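Local coordinates for uncharacterized protein (PDB 3FOJ) that is of unknown function but carries a rhodanese-like domain and so probably handles sulfur, as in sulfurtransferases of that family, at residues Ile4-Leu9 / Met90-Asp95; Glu39-Asn44 / Leu50-Asp55; Ile61-Lys64 / Arg68-Gln71; Gln71-Leu76 / Ala83-Gly88. One frame throughout, in Å; residues are numbered along the deposited sequence.

Interaction 1: residues Ile4-Leu9 / Met90-Asp95; sequences ITVTEL and MDEFGD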
loop_
_atom_site.group_PDB
_atom_site.type_symbol
_atom_site.label_atom_id
_atom_site.label_comp_id
_atom_site.label_asym_id
_atom_site.label_seq_id
_atom_site.Cartn_x
_atom_site.Cartn_y
_atom_site.Cartn_z
ATOM N N ILE A 4 -6.279 -0.377 8.321
ATOM C CA ILE A 4 -6.183 0.904 9.000
ATOM C C ILE A 4 -6.807 1.925 8.064
ATOM O O ILE A 4 -6.897 1.694 6.858
ATOM C CB ILE A 4 -4.723 1.300 9.289
ATOM C CG1 ILE A 4 -3.943 1.449 7.983
ATOM C CG2 ILE A 4 -4.084 0.260 10.197
ATOM C CD1 ILE A 4 -2.612 2.165 8.150
ATOM N N THR A 5 -7.250 3.047 8.619
ATOM C CA THR A 5 -7.870 4.088 7.812
ATOM C C THR A 5 -6.808 5.021 7.243
ATOM O O THR A 5 -5.648 4.987 7.660
ATOM C CB THR A 5 -8.853 4.921 8.645
ATOM O OG1 THR A 5 -8.136 5.595 9.686
ATOM C CG2 THR A 5 -9.923 4.019 9.262
ATOM N N VAL A 6 -7.203 5.855 6.286
ATOM C CA VAL A 6 -6.257 6.789 5.692
ATOM C C VAL A 6 -5.832 7.824 6.719
ATOM O O VAL A 6 -4.705 8.310 6.685
ATOM C CB VAL A 6 -6.848 7.501 4.458
ATOM C CG1 VAL A 6 -7.046 6.497 3.338
ATOM C CG2 VAL A 6 -8.159 8.173 4.814
ATOM N N THR A 7 -6.734 8.150 7.641
ATOM C CA THR A 7 -6.419 9.112 8.684
ATOM C C THR A 7 -5.330 8.525 9.576
ATOM O O THR A 7 -4.391 9.223 9.965
ATOM C CB THR A 7 -7.667 9.443 9.529
ATOM O OG1 THR A 7 -8.621 10.128 8.709
ATOM C CG2 THR A 7 -7.296 10.325 10.715
ATOM N N GLU A 8 -5.455 7.237 9.886
ATOM C CA GLU A 8 -4.466 6.554 10.716
ATOM C C GLU A 8 -3.137 6.463 9.977
ATOM O O GLU A 8 -2.076 6.612 10.577
ATOM C CB GLU A 8 -4.913 5.134 11.051
ATOM C CG GLU A 8 -6.162 5.017 11.881
ATOM C CD GLU A 8 -6.411 3.582 12.293
ATOM O OE1 GLU A 8 -5.694 3.093 13.194
ATOM O OE2 GLU A 8 -7.305 2.939 11.706
ATOM N N LEU A 9 -3.200 6.204 8.676
ATOM C CA LEU A 9 -1.984 6.093 7.879
ATOM C C LEU A 9 -1.223 7.412 7.843
ATOM O O LEU A 9 -0.000 7.425 7.967
ATOM C CB LEU A 9 -2.310 5.650 6.450
ATOM C CG LEU A 9 -1.098 5.456 5.528
ATOM C CD1 LEU A 9 -0.153 4.408 6.104
ATOM C CD2 LEU A 9 -1.573 5.045 4.145
HETATM N N MSE A 90 -6.594 5.341 -2.443
HETATM C CA MSE A 90 -6.116 6.675 -2.778
HETATM C C MSE A 90 -7.279 7.645 -2.966
HETATM O O MSE A 90 -7.098 8.860 -2.861
HETATM C CB MSE A 90 -5.243 6.629 -4.036
HETATM C CG MSE A 90 -3.871 5.983 -3.817
HETATM SE SE MSE A 90 -2.692 7.014 -2.654
HETATM C CE MSE A 90 -2.120 8.339 -3.943
ATOM N N ASP A 91 -8.469 7.118 -3.249
ATOM C CA ASP A 91 -9.640 7.980 -3.399
ATOM C C ASP A 91 -9.818 8.754 -2.095
ATOM O O ASP A 91 -10.012 9.967 -2.100
ATOM C CB ASP A 91 -10.921 7.169 -3.645
ATOM C CG ASP A 91 -10.999 6.589 -5.042
ATOM O OD1 ASP A 91 -10.342 7.126 -5.957
ATOM O OD2 ASP A 91 -11.741 5.602 -5.228
ATOM N N GLU A 92 -9.763 8.037 -0.977
ATOM C CA GLU A 92 -9.925 8.667 0.327
ATOM C C GLU A 92 -8.662 9.350 0.846
ATOM O O GLU A 92 -8.744 10.310 1.618
ATOM C CB GLU A 92 -10.435 7.642 1.344
ATOM C CG GLU A 92 -11.936 7.399 1.239
ATOM C CD GLU A 92 -12.432 6.345 2.205
ATOM O OE1 GLU A 92 -11.938 6.304 3.351
ATOM O OE2 GLU A 92 -13.332 5.568 1.823
ATOM N N PHE A 93 -7.494 8.870 0.429
ATOM C CA PHE A 93 -6.250 9.489 0.872
ATOM C C PHE A 93 -6.210 10.928 0.359
ATOM O O PHE A 93 -5.748 11.834 1.054
ATOM C CB PHE A 93 -5.038 8.723 0.332
ATOM C CG PHE A 93 -3.730 9.180 0.920
ATOM C CD1 PHE A 93 -3.238 8.608 2.089
ATOM C CD2 PHE A 93 -3.010 10.212 0.327
ATOM C CE1 PHE A 93 -2.045 9.058 2.660
ATOM C CE2 PHE A 93 -1.818 10.671 0.891
ATOM C CZ PHE A 93 -1.335 10.092 2.059
ATOM N N GLY A 94 -6.696 11.127 -0.862
ATOM C CA GLY A 94 -6.716 12.458 -1.443
ATOM C C GLY A 94 -5.582 12.720 -2.412
ATOM O O GLY A 94 -4.675 11.901 -2.561
ATOM N N ASP A 95 -5.627 13.884 -3.057
ATOM C CA ASP A 95 -4.622 14.272 -4.041
ATOM C C ASP A 95 -3.646 15.326 -3.520
ATOM O O ASP A 95 -2.878 15.901 -4.294
ATOM C CB ASP A 95 -5.311 14.819 -5.293
ATOM C CG ASP A 95 -6.374 13.886 -5.834
ATOM O OD1 ASP A 95 -6.053 12.708 -6.103
ATOM O OD2 ASP A 95 -7.531 14.334 -5.997
HETATM O O HOH W 1 -9.891 5.221 5.333
#
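V6 and F93 bring the first and last helices together: their CA atoms are 5.5 Å apart, V6 standing in the first turn of helix 6-11 and F93 in the last of helix 89-93. A chi1 of -68° sets V6 CG1 beside the backbone N and opposite the carbonyl carbon, leaving CG2 between the two. CG1 lies 3.8 Å from F93 N, while CG2 comes within 3.9 Å of E92 O, so the valine rests on backbone as much as side chain. L9, one turn on, adds CD2 at 4.3 Å from F93 CE1, an oblique approach to the phenyl ring. K10 makes a cation-pi contact with the same ring and a hydrogen bond to F93 O.

The polar link is indirect. A water accepts from V6 N at 2.9 Å and donates to E92 OE1 at 3.0 Å, which places the extended glutamate chain near the start of helix 6-11; a carboxylate there would be expected to suit the helix dipole. Beside it T5 and E8 close a capping box: E8 N donates to T5 OG1 over 3.2 Å, and T5 N returns a bond to E8 OE2 over 3.1 Å, met from above the carboxylate plane, 44° out of it. Two N-H groups at the helix start are thereby satisfied by side chains. G94, with positive phi, ends helix 89-93. V6 and L9 also touch V86 and M90 touches I62, so the first and last helices of this rhodanese-like alpha/beta fold meet over one face of the parallel sheet.

Interaction 2: residues Glu39-Asn44 / Leu50-Asp55; sequences ETIPMN and LNYFND. With NA (sodium ion), chain B.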
loop_
_atom_site.group_PDB
_atom_site.type_symbol
_atom_site.label_atom_id
_atom_site.label_comp_id
_atom_site.label_asym_id
_atom_site.label_seq_id
_atom_site.Cartn_x
_atom_site.Cartn_y
_atom_site.Cartn_z
ATOM N N GLU A 39 6.418 2.251 -2.678
ATOM C CA GLU A 39 6.987 1.397 -3.714
ATOM C C GLU A 39 5.803 1.047 -4.614
ATOM O O GLU A 39 4.726 0.715 -4.119
ATOM C CB GLU A 39 7.552 0.114 -3.098
ATOM C CG GLU A 39 8.264 -0.788 -4.090
ATOM C CD GLU A 39 9.635 -0.258 -4.469
ATOM O OE1 GLU A 39 9.740 0.933 -4.818
ATOM O OE2 GLU A 39 10.607 -1.039 -4.421
ATOM N N THR A 40 5.991 1.124 -5.926
ATOM C CA THR A 40 4.907 0.813 -6.850
ATOM C C THR A 40 5.062 -0.567 -7.488
ATOM O O THR A 40 6.018 -0.826 -8.213
ATOM C CB THR A 40 4.797 1.876 -7.976
ATOM O OG1 THR A 40 6.073 2.055 -8.601
ATOM C CG2 THR A 40 4.333 3.214 -7.416
ATOM N N ILE A 41 4.135 -1.466 -7.193
ATOM C CA ILE A 41 4.161 -2.798 -7.787
ATOM C C ILE A 41 2.714 -3.105 -8.150
ATOM O O ILE A 41 1.897 -3.360 -7.274
ATOM C CB ILE A 41 4.665 -3.866 -6.797
ATOM C CG1 ILE A 41 6.083 -3.521 -6.335
ATOM C CG2 ILE A 41 4.630 -5.241 -7.471
ATOM C CD1 ILE A 41 6.631 -4.461 -5.272
ATOM N N PRO A 42 2.377 -3.077 -9.451
ATOM C CA PRO A 42 1.006 -3.354 -9.895
ATOM C C PRO A 42 0.455 -4.677 -9.367
ATOM O O PRO A 42 1.173 -5.672 -9.302
ATOM C CB PRO A 42 1.127 -3.341 -11.416
ATOM C CG PRO A 42 2.273 -2.402 -11.659
ATOM C CD PRO A 42 3.258 -2.823 -10.603
HETATM N N MSE A 43 -0.823 -4.686 -9.002
HETATM C CA MSE A 43 -1.453 -5.890 -8.467
HETATM C C MSE A 43 -1.176 -7.144 -9.292
HETATM O O MSE A 43 -0.850 -8.199 -8.743
HETATM C CB MSE A 43 -2.968 -5.698 -8.349
HETATM C CG MSE A 43 -3.689 -6.948 -7.843
HETATM SE SE MSE A 43 -5.603 -6.747 -7.645
HETATM C CE MSE A 43 -6.148 -7.156 -9.451
ATOM N N ASN A 44 -1.314 -7.029 -10.609
ATOM C CA ASN A 44 -1.095 -8.169 -11.490
ATOM C C ASN A 44 0.290 -8.786 -11.351
ATOM O O ASN A 44 0.472 -9.980 -11.593
ATOM C CB ASN A 44 -1.304 -7.760 -12.951
ATOM C CG ASN A 44 -1.237 -8.944 -13.895
ATOM O OD1 ASN A 44 -2.118 -9.803 -13.886
ATOM N ND2 ASN A 44 -0.181 -9.004 -14.704
ATOM N N LEU A 50 7.205 -11.524 -4.921
ATOM C CA LEU A 50 7.191 -11.880 -3.507
ATOM C C LEU A 50 8.557 -11.698 -2.843
ATOM O O LEU A 50 8.638 -11.464 -1.639
ATOM C CB LEU A 50 6.699 -13.323 -3.332
ATOM C CG LEU A 50 5.204 -13.543 -3.593
ATOM C CD1 LEU A 50 4.855 -15.022 -3.486
ATOM C CD2 LEU A 50 4.397 -12.739 -2.580
ATOM N N ASN A 51 9.626 -11.784 -3.629
ATOM C CA ASN A 51 10.978 -11.626 -3.095
ATOM C C ASN A 51 11.251 -10.198 -2.614
ATOM O O ASN A 51 12.231 -9.947 -1.910
ATOM C CB ASN A 51 12.004 -12.048 -4.156
ATOM C CG ASN A 51 13.429 -12.038 -3.635
ATOM O OD1 ASN A 51 14.176 -11.085 -3.852
ATOM N ND2 ASN A 51 13.809 -13.103 -2.939
ATOM N N TYR A 52 10.386 -9.262 -2.992
ATOM C CA TYR A 52 10.540 -7.872 -2.567
ATOM C C TYR A 52 10.246 -7.721 -1.075
ATOM O O TYR A 52 10.868 -6.911 -0.386
ATOM C CB TYR A 52 9.575 -6.959 -3.337
ATOM C CG TYR A 52 9.485 -5.560 -2.762
ATOM C CD1 TYR A 52 10.466 -4.606 -3.043
ATOM C CD2 TYR A 52 8.446 -5.201 -1.899
ATOM C CE1 TYR A 52 10.417 -3.335 -2.475
ATOM C CE2 TYR A 52 8.393 -3.931 -1.328
ATOM C CZ TYR A 52 9.380 -3.006 -1.620
ATOM O OH TYR A 52 9.335 -1.753 -1.052
ATOM N N PHE A 53 9.289 -8.510 -0.595
ATOM C CA PHE A 53 8.829 -8.454 0.791
ATOM C C PHE A 53 9.702 -9.156 1.830
ATOM O O PHE A 53 9.948 -10.361 1.742
ATOM C CB PHE A 53 7.400 -9.008 0.858
ATOM C CG PHE A 53 6.425 -8.269 -0.022
ATOM C CD1 PHE A 53 5.761 -7.136 0.442
ATOM C CD2 PHE A 53 6.195 -8.691 -1.329
ATOM C CE1 PHE A 53 4.888 -6.428 -0.386
ATOM C CE2 PHE A 53 5.330 -7.992 -2.168
ATOM C CZ PHE A 53 4.670 -6.857 -1.694
ATOM N N ASN A 54 10.156 -8.383 2.812
ATOM C CA ASN A 54 10.984 -8.885 3.905
ATOM C C ASN A 54 10.038 -9.515 4.928
ATOM O O ASN A 54 9.152 -8.844 5.455
ATOM C CB ASN A 54 11.754 -7.722 4.537
ATOM C CG ASN A 54 12.786 -8.177 5.556
ATOM O OD1 ASN A 54 12.457 -8.831 6.543
ATOM N ND2 ASN A 54 14.043 -7.822 5.321
ATOM N N ASP A 55 10.228 -10.800 5.205
ATOM C CA ASP A 55 9.361 -11.511 6.141
ATOM C C ASP A 55 9.370 -10.970 7.568
ATOM O O ASP A 55 8.477 -11.280 8.356
ATOM C CB ASP A 55 9.721 -12.999 6.166
ATOM C CG ASP A 55 9.536 -13.665 4.817
ATOM O OD1 ASP A 55 8.439 -13.530 4.233
ATOM O OD2 ASP A 55 10.483 -14.325 4.341
HETATM NA NA NA B . 7.826 0.269 -9.478
HETATM O O HOH W 2 9.193 1.451 -7.237
HETATM O O HOH W 3 8.933 -1.947 -8.440
#
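The Y52 ring receives I41 CD1 over one face, and on that same side E39 OE2 approaches obliquely. I41 CD1 sits 4.2 Å from the centroid of the Y52 ring, 23° off its normal, a CH-pi contact shifted toward the rim, with Y52 CD2 the nearest ring atom. The E39 carboxylate is turned 42° from the ring plane, and its OE2 comes to 3.0 Å from Y52 CE1. Next along the chain, the F53 ring has Y52 CD2 over the centre of one face, 3.9 Å above the plane, and L50 CA in plane at its edge.

E39 crosses the phenol at a slant: its CB is 3.3 Å from Y52 OH, and a bend at chi2 brings OE2 over toward CE1. OE1 takes a bond from a water that is also a sodium ligand, so E39 meets the tyrosine with one oxygen and the metal's shell with the other.

T40 holds the sodium ion with two oxygens: T40 O lies 2.5 Å away, and T40 OG1 binds from its place between the residue's own N and carbonyl carbon (chi1 52°). Two waters are ligands as well, their oxygens 2.7 and 2.9 Å from the sodium.

F53 also meets Y59 edge-to-face and touches L76, which ties the loop to the core. The contact thus packs Y52 of the 3-10 turn 50-52 against an edge strand, 39-40, and the residue that follows it, at one margin of the rhodanese-like parallel sheet.

Interaction 3: residues Ile61-Lys64 / Arg68-Gln71; sequences IICK and RSAQ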
loop_
_atom_site.group_PDB
_atom_site.type_symbol
_atom_site.label_atom_id
_atom_site.label_comp_id
_atom_site.label_asym_id
_atom_site.label_seq_id
_atom_site.Cartn_x
_atom_site.Cartn_y
_atom_site.Cartn_z
ATOM N N ILE A 61 -0.714 -1.827 2.209
ATOM C CA ILE A 61 -1.087 -1.893 0.801
ATOM C C ILE A 61 -2.200 -0.926 0.433
ATOM O O ILE A 61 -3.236 -0.886 1.091
ATOM C CB ILE A 61 -1.538 -3.325 0.453
ATOM C CG1 ILE A 61 -0.542 -4.344 1.040
ATOM C CG2 ILE A 61 -1.702 -3.476 -1.049
ATOM C CD1 ILE A 61 0.909 -4.175 0.592
ATOM N N ILE A 62 -1.993 -0.161 -0.637
ATOM C CA ILE A 62 -2.998 0.806 -1.069
ATOM C C ILE A 62 -3.255 0.742 -2.578
ATOM O O ILE A 62 -2.345 0.493 -3.365
ATOM C CB ILE A 62 -2.578 2.247 -0.653
ATOM C CG1 ILE A 62 -3.755 3.201 -0.819
ATOM C CG2 ILE A 62 -1.378 2.712 -1.474
ATOM C CD1 ILE A 62 -3.488 4.579 -0.242
ATOM N N CYS A 63 -4.512 0.945 -2.964
ATOM C CA CYS A 63 -4.906 0.930 -4.364
ATOM C C CYS A 63 -5.823 2.128 -4.579
ATOM O O CYS A 63 -5.843 3.044 -3.765
ATOM C CB CYS A 63 -5.637 -0.371 -4.708
ATOM S SG CYS A 63 -7.201 -0.620 -3.844
ATOM N N LYS A 64 -6.575 2.132 -5.673
ATOM C CA LYS A 64 -7.479 3.243 -5.943
ATOM C C LYS A 64 -8.651 3.333 -4.963
ATOM O O LYS A 64 -8.896 4.394 -4.384
ATOM C CB LYS A 64 -8.030 3.147 -7.371
ATOM C CG LYS A 64 -9.150 4.144 -7.672
ATOM C CD LYS A 64 -9.867 3.784 -8.966
ATOM C CE LYS A 64 -11.148 4.593 -9.141
ATOM N NZ LYS A 64 -11.962 4.090 -10.286
ATOM N N ARG A 68 -9.261 -3.875 -4.062
ATOM C CA ARG A 68 -8.162 -4.612 -4.681
ATOM C C ARG A 68 -6.973 -4.751 -3.741
ATOM O O ARG A 68 -6.284 -5.774 -3.748
ATOM C CB ARG A 68 -7.714 -3.915 -5.967
ATOM C CG ARG A 68 -8.782 -3.860 -7.042
ATOM C CD ARG A 68 -8.328 -3.008 -8.216
ATOM N NE ARG A 68 -9.380 -2.861 -9.219
ATOM C CZ ARG A 68 -9.327 -2.011 -10.239
ATOM N NH1 ARG A 68 -8.269 -1.226 -10.399
ATOM N NH2 ARG A 68 -10.332 -1.943 -11.102
ATOM N N SER A 69 -6.724 -3.721 -2.940
ATOM C CA SER A 69 -5.618 -3.769 -1.995
ATOM C C SER A 69 -5.893 -4.843 -0.944
ATOM O O SER A 69 -4.978 -5.533 -0.501
ATOM C CB SER A 69 -5.425 -2.405 -1.329
ATOM O OG SER A 69 -6.648 -1.927 -0.806
ATOM N N ALA A 70 -7.157 -4.992 -0.558
ATOM C CA ALA A 70 -7.521 -5.998 0.430
ATOM C C ALA A 70 -7.258 -7.389 -0.137
ATOM O O ALA A 70 -6.863 -8.302 0.590
ATOM C CB ALA A 70 -8.990 -5.856 0.813
ATOM N N GLN A 71 -7.491 -7.541 -1.439
ATOM C CA GLN A 71 -7.263 -8.811 -2.120
ATOM C C GLN A 71 -5.777 -9.127 -2.059
ATOM O O GLN A 71 -5.378 -10.262 -1.787
ATOM C CB GLN A 71 -7.716 -8.718 -3.579
ATOM C CG GLN A 71 -9.225 -8.697 -3.755
ATOM C CD GLN A 71 -9.638 -8.451 -5.191
ATOM O OE1 GLN A 71 -9.885 -7.313 -5.593
ATOM N NE2 GLN A 71 -9.702 -9.518 -5.979
HETATM O O HOH W 4 -6.409 0.823 -0.689
HETATM O O HOH W 5 -6.495 0.081 -8.019
#
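S69 OG, 3.4 Å from C63 SG, has several partners: it is hydrogen-bonded to N85 OD1, with G66 O a weak second partner, and accepts from a water at 2.8 Å. That water also takes C63 N at 3.0 Å, so one molecule bridges the strand end and the first turns of the helix. A chi1 of 51° holds the serine oxygen between its own backbone N and carbonyl carbon, close to the cysteine.

C63 directs its side chain at the helix. Its sulfur lies 3.3 Å from S69 N and 4.0 Å from R68 CB, over the start of helix 67-77. Behind it, I61 packs CG2 against S69 CB at 3.9 Å, closing the buried side. On the solvent side a second water joins K64 N to R68 NH1, accepting from both, with the arginine chain extended from CG to NE to reach it.

The loop from strand 58-62 into helix 67-77 has the position of the rhodanese active-site loop. C63 and R68 stand at its two ends, consistent with the persulfide-carrying cysteine and the arginine that closes the loop in active members of the family.

Interaction 4: residues Gln71-Leu76 / Ala83-Gly88; sequences QVVQYL and AVNVEG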
loop_
_atom_site.group_PDB
_atom_site.type_symbol
_atom_site.label_atom_id
_atom_site.label_comp_id
_atom_site.label_asym_id
_atom_site.label_seq_id
_atom_site.Cartn_x
_atom_site.Cartn_y
_atom_site.Cartn_z
ATOM N N GLN A 71 -7.491 -7.541 -1.439
ATOM C CA GLN A 71 -7.263 -8.811 -2.120
ATOM C C GLN A 71 -5.777 -9.127 -2.059
ATOM O O GLN A 71 -5.378 -10.262 -1.787
ATOM C CB GLN A 71 -7.716 -8.718 -3.579
ATOM C CG GLN A 71 -9.225 -8.697 -3.755
ATOM C CD GLN A 71 -9.638 -8.451 -5.191
ATOM O OE1 GLN A 71 -9.885 -7.313 -5.593
ATOM N NE2 GLN A 71 -9.702 -9.518 -5.979
ATOM N N VAL A 72 -4.959 -8.110 -2.312
ATOM C CA VAL A 72 -3.513 -8.268 -2.268
ATOM C C VAL A 72 -3.048 -8.618 -0.853
ATOM O O VAL A 72 -2.148 -9.436 -0.679
ATOM C CB VAL A 72 -2.800 -6.983 -2.751
ATOM C CG1 VAL A 72 -1.308 -7.063 -2.466
ATOM C CG2 VAL A 72 -3.035 -6.798 -4.241
ATOM N N VAL A 73 -3.656 -7.998 0.156
ATOM C CA VAL A 73 -3.284 -8.277 1.538
ATOM C C VAL A 73 -3.530 -9.750 1.864
ATOM O O VAL A 73 -2.668 -10.408 2.432
ATOM C CB VAL A 73 -4.068 -7.376 2.522
ATOM C CG1 VAL A 73 -3.848 -7.839 3.965
ATOM C CG2 VAL A 73 -3.600 -5.932 2.366
ATOM N N GLN A 74 -4.700 -10.263 1.495
ATOM C CA GLN A 74 -5.017 -11.667 1.752
ATOM C C GLN A 74 -4.018 -12.573 1.039
ATOM O O GLN A 74 -3.535 -13.556 1.608
ATOM C CB GLN A 74 -6.436 -11.990 1.284
ATOM C CG GLN A 74 -7.525 -11.373 2.147
ATOM C CD GLN A 74 -8.905 -11.876 1.785
ATOM O OE1 GLN A 74 -9.398 -11.638 0.683
ATOM N NE2 GLN A 74 -9.537 -12.585 2.714
ATOM N N TYR A 75 -3.703 -12.236 -0.206
ATOM C CA TYR A 75 -2.752 -13.016 -0.978
ATOM C C TYR A 75 -1.387 -13.013 -0.289
ATOM O O TYR A 75 -0.759 -14.059 -0.125
ATOM C CB TYR A 75 -2.620 -12.437 -2.388
ATOM C CG TYR A 75 -1.632 -13.182 -3.244
ATOM C CD1 TYR A 75 -1.967 -14.402 -3.832
ATOM C CD2 TYR A 75 -0.341 -12.695 -3.426
ATOM C CE1 TYR A 75 -1.039 -15.116 -4.577
ATOM C CE2 TYR A 75 0.595 -13.401 -4.169
ATOM C CZ TYR A 75 0.241 -14.611 -4.739
ATOM O OH TYR A 75 1.170 -15.318 -5.459
ATOM N N LEU A 76 -0.929 -11.832 0.118
ATOM C CA LEU A 76 0.361 -11.719 0.787
ATOM C C LEU A 76 0.400 -12.522 2.087
ATOM O O LEU A 76 1.347 -13.268 2.328
ATOM C CB LEU A 76 0.691 -10.248 1.061
ATOM C CG LEU A 76 0.981 -9.423 -0.198
ATOM C CD1 LEU A 76 1.175 -7.970 0.187
ATOM C CD2 LEU A 76 2.228 -9.960 -0.904
ATOM N N ALA A 83 0.929 -8.049 6.028
ATOM C CA ALA A 83 0.344 -6.935 5.289
ATOM C C ALA A 83 -0.908 -6.371 5.948
ATOM O O ALA A 83 -1.655 -7.087 6.611
ATOM C CB ALA A 83 0.029 -7.373 3.869
ATOM N N VAL A 84 -1.124 -5.077 5.739
ATOM C CA VAL A 84 -2.264 -4.361 6.293
ATOM C C VAL A 84 -2.921 -3.551 5.182
ATOM O O VAL A 84 -2.239 -2.869 4.419
ATOM C CB VAL A 84 -1.816 -3.404 7.416
ATOM C CG1 VAL A 84 -3.026 -2.703 8.018
ATOM C CG2 VAL A 84 -1.051 -4.181 8.483
ATOM N N ASN A 85 -4.244 -3.628 5.091
ATOM C CA ASN A 85 -4.964 -2.897 4.058
ATOM C C ASN A 85 -5.239 -1.453 4.465
ATOM O O ASN A 85 -5.520 -1.171 5.627
ATOM C CB ASN A 85 -6.292 -3.597 3.755
ATOM C CG ASN A 85 -6.997 -3.003 2.554
ATOM O OD1 ASN A 85 -6.393 -2.831 1.502
ATOM N ND2 ASN A 85 -8.279 -2.695 2.704
ATOM N N VAL A 86 -5.133 -0.533 3.511
ATOM C CA VAL A 86 -5.433 0.865 3.787
ATOM C C VAL A 86 -6.847 1.085 3.252
ATOM O O VAL A 86 -7.065 1.156 2.040
ATOM C CB VAL A 86 -4.459 1.816 3.077
ATOM C CG1 VAL A 86 -4.824 3.257 3.411
ATOM C CG2 VAL A 86 -3.031 1.520 3.517
ATOM N N GLU A 87 -7.809 1.173 4.163
ATOM C CA GLU A 87 -9.208 1.335 3.785
ATOM C C GLU A 87 -9.502 2.588 2.968
ATOM O O GLU A 87 -8.950 3.657 3.222
ATOM C CB GLU A 87 -10.091 1.333 5.036
ATOM C CG GLU A 87 -9.774 0.214 6.020
ATOM C CD GLU A 87 -10.845 0.045 7.082
ATOM O OE1 GLU A 87 -11.340 1.068 7.603
ATOM O OE2 GLU A 87 -11.184 -1.115 7.403
ATOM N N GLY A 88 -10.373 2.442 1.974
ATOM C CA GLY A 88 -10.754 3.579 1.153
ATOM C C GLY A 88 -9.872 3.889 -0.041
ATOM O O GLY A 88 -10.311 4.558 -0.975
#
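V73 is the wedge on the buried side of this contact. With CG1 anti to its own N (chi1 170°), one methyl meets A83 and the other N85. V73 CG1 lies 3.5 Å from A83 O and also touches the alanine CB. V73 CG2 lies 3.6 Å from N85 N and packs on the asparagine CB. The valine therefore straddles the strand backbone around V84, whose own side chain points to the other face of the sheet. L76, a turn further on, lays CD1 on A83 CB at 3.9 Å, so the small alanine methyl is touched by both helix residues.

The helix segment 71-76 runs almost antiparallel to strand 83-86, at 174°, with the axes of the two short segments 7.6 Å apart. It belongs to helix 67-77, the helix of a beta-alpha-beta crossover: strand 58-62 leads into it, strand 82-86 follows, and the two strands lie side by side and parallel. I61 of the first strand touches V73 and L76 as well, making the helix-facing layer continuous.

Polar groups close the patch at both ends. The N85 amide turns back to the start of the helix, meeting S69 OG and G66 O, while E77 OE2 takes A83 N near the far end. Things change on the outer side of the helix: Q71 and Q74 point away from the strand into exposed positions, and nothing of 83-88 lies within 7 Å of either side chain.

In the fold
Interactions 3 and 4 are two halves of one unit: their centres are 6 Å apart, they share Q71, and I61 N bonds to V84 O at 2.9 Å between neighbouring strands. Interaction 1 encloses the other three along the chain and touches the putative active-site loop of interaction 3, where M90 N meets C63 O at 2.8 Å and D91 N meets K64 O at 3.0 Å. It also pairs I4 with N85 and E87 of interaction 4. Interaction 2 lies on the other side of the chain's centre, its own centre about 20 Å from that of interaction 1, yet M43 packs on R68 and V72, and L50 and F53 on L76. The sodium is about 12 Å from the I62 side chain.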